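Local coordinates for protein putative NADH-depentdent flavin oxidoreductase (Cupriavidus metallidurans, PDB 5OCS) that probably catalyses NAD(P)H-dependent reduction of activated alkenes as an FMN-binding ene-reductase of the Old Yellow Enzyme family, at residues G127-A139 and L184-R196. Residues are numbered along the deposited sequence; the frame is centred on the assembly and turned at random.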
loop_
_atom_site.group_PDB
_atom_site.type_symbol
_atom_site.label_atom_id
_atom_site.label_comp_id
_atom_site.label_asym_id
_atom_site.label_seq_id
_atom_site.Cartn_x
_atom_site.Cartn_y
_atom_site.Cartn_z
ATOM N N GLY D 127 -14.634 -10.333 -26.882
ATOM C CA GLY D 127 -13.579 -11.023 -27.616
ATOM C C GLY D 127 -13.155 -10.273 -28.858
ATOM O O GLY D 127 -13.847 -9.368 -29.318
ATOM N N TRP D 128 -12.000 -10.641 -29.396
ATOM C CA TRP D 128 -11.510 -10.041 -30.647
ATOM C C TRP D 128 -10.555 -10.899 -31.412
ATOM O O TRP D 128 -9.947 -11.816 -30.865
ATOM C CB TRP D 128 -10.887 -8.673 -30.404
ATOM C CG TRP D 128 -9.605 -8.652 -29.575
ATOM C CD1 TRP D 128 -8.343 -8.812 -30.027
ATOM C CD2 TRP D 128 -9.501 -8.459 -28.159
ATOM N NE1 TRP D 128 -7.444 -8.710 -28.996
ATOM C CE2 TRP D 128 -8.133 -8.483 -27.836
ATOM C CE3 TRP D 128 -10.429 -8.206 -27.137
ATOM C CZ2 TRP D 128 -7.682 -8.275 -26.538
ATOM C CZ3 TRP D 128 -9.967 -8.037 -25.843
ATOM C CH2 TRP D 128 -8.611 -8.045 -25.564
ATOM N N GLN D 129 -10.434 -10.614 -32.711
ATOM C CA GLN D 129 -9.470 -11.328 -33.551
ATOM C C GLN D 129 -8.022 -10.990 -33.142
ATOM O O GLN D 129 -7.672 -9.805 -33.016
ATOM C CB GLN D 129 -9.663 -10.999 -35.032
ATOM C CG GLN D 129 -8.751 -11.855 -35.932
ATOM C CD GLN D 129 -9.098 -13.346 -35.814
ATOM O OE1 GLN D 129 -10.201 -13.747 -36.177
ATOM N NE2 GLN D 129 -8.176 -14.168 -35.248
ATOM N N THR D 130 -7.210 -12.038 -32.944
ATOM C CA THR D 130 -5.806 -11.913 -32.519
ATOM C C THR D 130 -4.883 -12.021 -33.733
ATOM O O THR D 130 -5.288 -12.512 -34.792
ATOM C CB THR D 130 -5.471 -12.986 -31.467
ATOM O OG1 THR D 130 -5.620 -14.302 -32.049
ATOM C CG2 THR D 130 -6.394 -12.831 -30.274
ATOM N N PHE D 131 -3.654 -11.563 -33.568
ATOM C CA PHE D 131 -2.667 -11.498 -34.618
ATOM C C PHE D 131 -1.372 -12.132 -34.143
ATOM O O PHE D 131 -1.034 -12.089 -32.932
ATOM C CB PHE D 131 -2.440 -10.022 -35.022
ATOM C CG PHE D 131 -3.682 -9.391 -35.584
ATOM C CD1 PHE D 131 -4.068 -9.667 -36.898
ATOM C CD2 PHE D 131 -4.550 -8.670 -34.777
ATOM C CE1 PHE D 131 -5.257 -9.149 -37.412
ATOM C CE2 PHE D 131 -5.738 -8.145 -35.277
ATOM C CZ PHE D 131 -6.097 -8.386 -36.603
ATOM N N ALA D 132 -0.630 -12.685 -35.093
ATOM C CA ALA D 132 0.574 -13.451 -34.799
ATOM C C ALA D 132 1.465 -13.593 -36.016
ATOM O O ALA D 132 1.039 -13.288 -37.160
ATOM C CB ALA D 132 0.178 -14.844 -34.292
ATOM N N PRO D 133 2.693 -14.094 -35.803
ATOM C CA PRO D 133 3.492 -14.298 -37.009
ATOM C C PRO D 133 2.870 -15.315 -37.972
ATOM O O PRO D 133 3.002 -15.174 -39.194
ATOM C CB PRO D 133 4.826 -14.795 -36.473
ATOM C CG PRO D 133 4.573 -15.219 -35.067
ATOM C CD PRO D 133 3.502 -14.265 -34.579
ATOM N N SER D 134 2.205 -16.327 -37.405
ATOM C CA SER D 134 1.548 -17.387 -38.192
ATOM C C SER D 134 0.202 -17.800 -37.589
ATOM O O SER D 134 -0.024 -17.650 -36.368
ATOM C CB SER D 134 2.445 -18.628 -38.257
ATOM O OG SER D 134 3.754 -18.363 -38.805
ATOM N N ALA D 135 -0.659 -18.411 -38.438
ATOM C CA ALA D 135 -2.051 -18.799 -38.107
ATOM C C ALA D 135 -2.134 -20.145 -37.317
ATOM O O ALA D 135 -2.783 -21.124 -37.735
ATOM C CB ALA D 135 -2.899 -18.834 -39.407
ATOM N N VAL D 136 -1.485 -20.169 -36.164
ATOM C CA VAL D 136 -1.323 -21.363 -35.358
ATOM C C VAL D 136 -1.712 -20.950 -33.958
ATOM O O VAL D 136 -1.158 -20.007 -33.426
ATOM C CB VAL D 136 0.131 -21.898 -35.338
ATOM C CG1 VAL D 136 0.171 -23.294 -34.706
ATOM C CG2 VAL D 136 0.712 -21.939 -36.745
ATOM N N PRO D 137 -2.699 -21.624 -33.367
ATOM C CA PRO D 137 -3.127 -21.276 -32.008
ATOM C C PRO D 137 -2.143 -21.737 -30.966
ATOM O O PRO D 137 -1.364 -22.659 -31.217
ATOM C CB PRO D 137 -4.463 -21.998 -31.880
ATOM C CG PRO D 137 -4.250 -23.216 -32.735
ATOM C CD PRO D 137 -3.446 -22.767 -33.896
ATOM N N HIS D 138 -2.153 -21.065 -29.813
ATOM C CA HIS D 138 -1.269 -21.423 -28.706
ATOM C C HIS D 138 -1.548 -22.855 -28.232
ATOM O O HIS D 138 -0.616 -23.582 -27.879
ATOM C CB HIS D 138 -1.462 -20.447 -27.533
ATOM C CG HIS D 138 -0.717 -20.835 -26.308
ATOM N ND1 HIS D 138 -1.349 -21.240 -25.149
ATOM C CD2 HIS D 138 0.608 -20.886 -26.054
ATOM C CE1 HIS D 138 -0.444 -21.524 -24.233
ATOM N NE2 HIS D 138 0.751 -21.336 -24.763
ATOM N N ALA D 139 -2.835 -23.220 -28.246
ATOM C CA ALA D 139 -3.307 -24.557 -27.835
ATOM C C ALA D 139 -4.305 -25.065 -28.850
ATOM O O ALA D 139 -5.062 -24.296 -29.441
ATOM C CB ALA D 139 -3.968 -24.492 -26.459
ATOM N N LEU D 184 3.640 -11.525 -28.313
ATOM C CA LEU D 184 3.844 -11.373 -29.750
ATOM C C LEU D 184 5.296 -11.507 -30.208
ATOM O O LEU D 184 5.627 -12.245 -31.184
ATOM C CB LEU D 184 3.268 -10.038 -30.234
ATOM C CG LEU D 184 3.484 -9.804 -31.721
ATOM C CD1 LEU D 184 2.584 -10.724 -32.503
ATOM C CD2 LEU D 184 3.385 -8.326 -32.129
ATOM N N LEU D 185 6.179 -10.761 -29.550
ATOM C CA LEU D 185 7.579 -10.796 -29.931
ATOM C C LEU D 185 8.206 -12.179 -29.755
ATOM O O LEU D 185 8.924 -12.663 -30.635
ATOM C CB LEU D 185 8.357 -9.713 -29.253
ATOM C CG LEU D 185 8.396 -8.413 -30.010
ATOM C CD1 LEU D 185 7.076 -7.922 -30.568
ATOM C CD2 LEU D 185 9.055 -7.329 -29.183
ATOM N N HIS D 186 7.861 -12.847 -28.659
ATOM C CA HIS D 186 8.345 -14.204 -28.402
ATOM C C HIS D 186 7.820 -15.188 -29.512
ATOM O O HIS D 186 8.543 -16.099 -29.939
ATOM C CB HIS D 186 7.901 -14.616 -27.006
ATOM C CG HIS D 186 8.527 -15.876 -26.492
ATOM N ND1 HIS D 186 8.418 -16.259 -25.170
ATOM C CD2 HIS D 186 9.261 -16.840 -27.093
ATOM C CE1 HIS D 186 9.046 -17.403 -24.980
ATOM N NE2 HIS D 186 9.565 -17.781 -26.135
ATOM N N GLN D 187 6.584 -14.963 -29.970
ATOM C CA GLN D 187 5.990 -15.753 -31.039
ATOM C C GLN D 187 6.841 -15.645 -32.297
ATOM O O GLN D 187 6.994 -16.635 -32.983
ATOM C CB GLN D 187 4.561 -15.330 -31.350
ATOM C CG GLN D 187 3.605 -15.679 -30.227
ATOM C CD GLN D 187 2.346 -14.829 -30.178
ATOM O OE1 GLN D 187 1.803 -14.454 -31.221
ATOM N NE2 GLN D 187 1.828 -14.577 -28.954
ATOM N N PHE D 188 7.359 -14.459 -32.605
ATOM C CA PHE D 188 8.261 -14.297 -33.734
ATOM C C PHE D 188 9.582 -14.997 -33.481
ATOM O O PHE D 188 10.139 -15.624 -34.408
ATOM C CB PHE D 188 8.500 -12.834 -34.095
ATOM C CG PHE D 188 7.478 -12.261 -35.037
ATOM C CD1 PHE D 188 6.285 -11.731 -34.558
ATOM C CD2 PHE D 188 7.705 -12.208 -36.411
ATOM C CE1 PHE D 188 5.359 -11.165 -35.412
ATOM C CE2 PHE D 188 6.796 -11.638 -37.258
ATOM C CZ PHE D 188 5.599 -11.125 -36.779
ATOM N N LEU D 189 10.100 -14.897 -32.256
ATOM C CA LEU D 189 11.373 -15.511 -31.921
ATOM C C LEU D 189 11.337 -17.037 -32.069
ATOM O O LEU D 189 12.348 -17.647 -32.397
ATOM C CB LEU D 189 11.834 -15.181 -30.510
ATOM C CG LEU D 189 12.137 -13.685 -30.303
ATOM C CD1 LEU D 189 12.335 -13.402 -28.838
ATOM C CD2 LEU D 189 13.364 -13.247 -31.077
ATOM N N SER D 190 10.190 -17.619 -31.755
ATOM C CA SER D 190 10.084 -19.075 -31.562
ATOM C C SER D 190 9.628 -19.821 -32.789
ATOM O O SER D 190 8.533 -19.549 -33.317
ATOM C CB SER D 190 9.121 -19.429 -30.408
ATOM O OG SER D 190 9.030 -20.844 -30.286
ATOM N N PRO D 191 10.410 -20.825 -33.219
ATOM C CA PRO D 191 9.912 -21.711 -34.295
ATOM C C PRO D 191 8.612 -22.464 -34.017
ATOM O O PRO D 191 7.988 -22.978 -34.940
ATOM C CB PRO D 191 11.051 -22.720 -34.448
ATOM C CG PRO D 191 12.237 -21.970 -34.080
ATOM C CD PRO D 191 11.818 -21.121 -32.900
ATOM N N ILE D 192 8.212 -22.560 -32.761
ATOM C CA ILE D 192 6.939 -23.169 -32.394
ATOM C C ILE D 192 5.769 -22.343 -32.861
ATOM O O ILE D 192 4.814 -22.887 -33.409
ATOM C CB ILE D 192 6.911 -23.431 -30.882
ATOM C CG1 ILE D 192 7.903 -24.563 -30.595
ATOM C CG2 ILE D 192 5.504 -23.764 -30.360
ATOM C CD1 ILE D 192 8.355 -24.547 -29.169
ATOM N N ALA D 193 5.855 -21.022 -32.706
ATOM C CA ALA D 193 4.781 -20.142 -33.166
ATOM C C ALA D 193 5.021 -19.554 -34.547
ATOM O O ALA D 193 4.064 -19.253 -35.247
ATOM C CB ALA D 193 4.541 -19.026 -32.161
ATOM N N ASN D 194 6.284 -19.424 -34.958
ATOM C CA ASN D 194 6.622 -18.712 -36.201
ATOM C C ASN D 194 6.934 -19.765 -37.283
ATOM O O ASN D 194 7.998 -20.410 -37.250
ATOM C CB ASN D 194 7.840 -17.820 -35.978
ATOM C CG ASN D 194 8.198 -17.008 -37.188
ATOM O OD1 ASN D 194 7.738 -17.292 -38.295
ATOM N ND2 ASN D 194 9.028 -15.979 -36.996
ATOM N N HIS D 195 5.987 -19.924 -38.193
ATOM C CA HIS D 195 6.154 -20.775 -39.367
ATOM C C HIS D 195 6.201 -19.970 -40.662
ATOM O O HIS D 195 5.902 -20.515 -41.748
ATOM C CB HIS D 195 5.027 -21.779 -39.441
ATOM C CG HIS D 195 4.997 -22.718 -38.285
ATOM N ND1 HIS D 195 3.874 -23.425 -37.940
ATOM C CD2 HIS D 195 5.953 -23.059 -37.381
ATOM C CE1 HIS D 195 4.124 -24.139 -36.855
ATOM N NE2 HIS D 195 5.378 -23.939 -36.498
ATOM N N ARG D 196 6.610 -18.704 -40.551
ATOM C CA ARG D 196 6.675 -17.829 -41.690
ATOM C C ARG D 196 7.783 -18.286 -42.638
ATOM O O ARG D 196 8.786 -18.832 -42.204
ATOM C CB ARG D 196 6.958 -16.394 -41.254
ATOM C CG ARG D 196 5.887 -15.765 -40.381
ATOM C CD ARG D 196 6.298 -14.339 -40.029
ATOM N NE ARG D 196 6.098 -13.440 -41.171
ATOM C CZ ARG D 196 4.950 -12.877 -41.521
ATOM N NH1 ARG D 196 3.833 -13.071 -40.836
ATOM N NH2 ARG D 196 4.919 -12.083 -42.576
HETATM O O HOH W 1 2.070 -17.476 -34.436
#
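Pro133 sets its CB over the centre of one face of Phe188: CB stands 3.6 Å from the ring centroid and only 4° off the normal, which identifies a CH-pi contact. The rest of the pyrrolidine meets helix 184-189, where Pro133 CD lies 3.6 Å from Gln187 CB. Polar bonds flank this wedge. Arg196 NH1 donates to Pro133 O over 2.8 Å, in the carbonyl plane on a lone pair but 18° out of the guanidinium plane; a bend at chi3 (76°) curls the chain round to that oxygen. His195 N donates to Ser134 OG (2.8 Å), while a water bridges Ser134 N and Ala193 O.

Behind these, Asn194 shapes the turn: OD1 accepts from Arg196 N in an Asx turn, and Asn194 ND2 reaches Phe188 O (2.8 Å) in a nearly straight bond, its acceptor within the amide plane. Farther out, Leu148 O shares Arg196 NH1 and Asp198 forms a salt bridge with NH2, whereas Gln187 turns its amide to Gly182, Ala104 and Arg106. The contact thus joins the excursion after barrel strand 96-102 to the one after 175-179 in this TIM barrel, an apolar proline-aromatic core with Pro133 O, Ser134 N and Phe188 O met by Arg196, a water and Asn194.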